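Leucine aminopeptidase 1, chloroplastic (Solanum lycopersicum, PDB 5D8N) removes N-terminal amino acids, preferably leucine, from peptides as a metal-dependent homohexameric M17 aminopeptidase, and also has chaperone activity. Local coordinates at the interface of chains A and B. Sequence-based numbering; all coordinates share one arbitrary frame. Chains: chain A/B, Leucine aminopeptidase 1, chloroplastic.

The interface of chains A and B. Residues chain A 224-225, 275, 304, 357, 359; chain B 366, 369.
B:Arg366 reaches into chain A and forms a salt bridge with A:Glu357. Its terminal nitrogen NH1 donates to the carboxylate oxygen OE1 at 2.9 Å. The bond uses the syn lone pair of OE1, but it is bent (138° at H), and OE1 lies tilted from the guanidinium plane. The two side chains cross at about a right angle. A:Glu357 is extended beyond CG, which carries its carboxylate out to the arginine.

On its own chain, B:Asp369 holds the same guanidinium side-on. NE of B:Arg366 donates in plane to OD1 of B:Asp369 at 3.0 Å, and NH2 donates to OD2. The backbone N of B:Arg366 also bonds to OD2, from the opposite face of the carboxylate. The guanidinium thus lies between two carboxylates, one from each subunit, which probably stabilise its charge and limit its rotation.

A water adds a polar link. It lies 2.7 Å from NH2 of B:Arg366 and 3.3 Å from the amide oxygen OD1 of A:Asn275.

Apolar contacts line the arginine stem. CG of B:Arg366 sits over one face of the A:Phe304 ring, 3.8 Å from its centroid. Bends at chi2 and chi3 (-70°) turn the guanidinium away from this ring. It stands steeply to the ring, with 77° between the planes. SD of A:Met359 touches the same CG at 3.7 Å, and CB of A:Ala224 packs against CD and NE.

Flat groups also meet across the interface. The amide of A:Asn225 stacks on the carboxylate of B:Asp369, the planes tilted from each other, with CG of A:Asn225 3.7 Å from CG of B:Asp369.

Replacing B:Arg366 by alanine is likely to leave A:Glu357 without its charged mate and open a gap beside A:Phe304 and A:Met359.

The patch joins two subunits of the homohexamer. B:Arg366 and B:Asp369 come from a loop preceding strand 370-372. They meet several chain A loops and the end of strand 347-358. The centre of the patch is about 16 Å from A:Arg389, a probable active-site residue.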
# COMPACT_ATOMS: atom_id res chain seq x y z
N ALA A 224 -6.79 10.28 -26.40
CA ALA A 224 -7.24 9.06 -27.06
C ALA A 224 -8.64 9.15 -27.66
O ALA A 224 -8.97 8.36 -28.54
CB ALA A 224 -7.16 7.90 -26.10
N ASN A 225 -9.49 10.06 -27.18
CA ASN A 225 -10.82 10.26 -27.76
C ASN A 225 -10.76 11.05 -29.06
O ASN A 225 -11.72 11.10 -29.81
CB ASN A 225 -11.82 10.86 -26.75
CG ASN A 225 -11.45 12.24 -26.26
OD1 ASN A 225 -10.31 12.51 -25.89
ND2 ASN A 225 -12.43 13.12 -26.23
N ASN A 275 -13.59 1.45 -31.02
CA ASN A 275 -12.51 2.03 -31.83
C ASN A 275 -11.61 0.91 -32.37
O ASN A 275 -10.59 0.55 -31.78
CB ASN A 275 -11.67 3.01 -30.99
CG ASN A 275 -12.46 4.21 -30.52
OD1 ASN A 275 -12.46 4.55 -29.34
ND2 ASN A 275 -13.10 4.89 -31.45
N PHE A 304 -4.40 4.41 -26.56
CA PHE A 304 -4.58 4.43 -25.11
C PHE A 304 -4.17 3.08 -24.54
O PHE A 304 -4.54 2.01 -25.06
CB PHE A 304 -6.05 4.71 -24.75
CG PHE A 304 -6.34 4.64 -23.28
CD1 PHE A 304 -5.91 5.64 -22.43
CD2 PHE A 304 -6.95 3.53 -22.73
CE1 PHE A 304 -6.02 5.50 -21.05
CE2 PHE A 304 -7.08 3.40 -21.36
CZ PHE A 304 -6.61 4.38 -20.51
N GLU A 357 -6.34 0.49 -29.28
CA GLU A 357 -6.45 0.93 -27.90
C GLU A 357 -6.72 -0.25 -27.01
O GLU A 357 -7.28 -1.26 -27.44
CB GLU A 357 -7.47 2.06 -27.72
CG GLU A 357 -8.89 1.73 -28.06
CD GLU A 357 -9.89 2.81 -27.72
OE1 GLU A 357 -9.49 3.93 -27.29
OE2 GLU A 357 -11.09 2.45 -27.69
N MET A 359 -8.41 -1.57 -24.03
CA MET A 359 -9.58 -1.27 -23.22
C MET A 359 -10.02 -2.48 -22.38
O MET A 359 -9.39 -3.54 -22.38
CB MET A 359 -10.73 -0.85 -24.13
CG MET A 359 -10.47 0.41 -24.94
SD MET A 359 -10.42 1.91 -23.94
CE MET A 359 -12.12 2.45 -24.03
N ARG B 366 -11.92 7.30 -21.32
CA ARG B 366 -10.65 6.87 -20.75
C ARG B 366 -10.12 8.03 -19.89
O ARG B 366 -10.29 9.19 -20.25
CB ARG B 366 -9.65 6.60 -21.89
CG ARG B 366 -9.99 5.46 -22.86
CD ARG B 366 -9.56 5.80 -24.29
NE ARG B 366 -10.41 6.85 -24.84
CZ ARG B 366 -11.53 6.62 -25.52
NH1 ARG B 366 -11.69 5.44 -26.12
NH2 ARG B 366 -12.42 7.59 -25.67
N ASP B 369 -8.87 11.63 -21.54
CA ASP B 369 -9.78 12.16 -22.56
C ASP B 369 -10.07 13.62 -22.27
O ASP B 369 -10.10 14.03 -21.10
CB ASP B 369 -11.09 11.38 -22.58
CG ASP B 369 -10.99 10.04 -23.33
OD1 ASP B 369 -9.88 9.65 -23.76
OD2 ASP B 369 -12.02 9.33 -23.34
O HOH W 1 -13.83 7.16 -27.94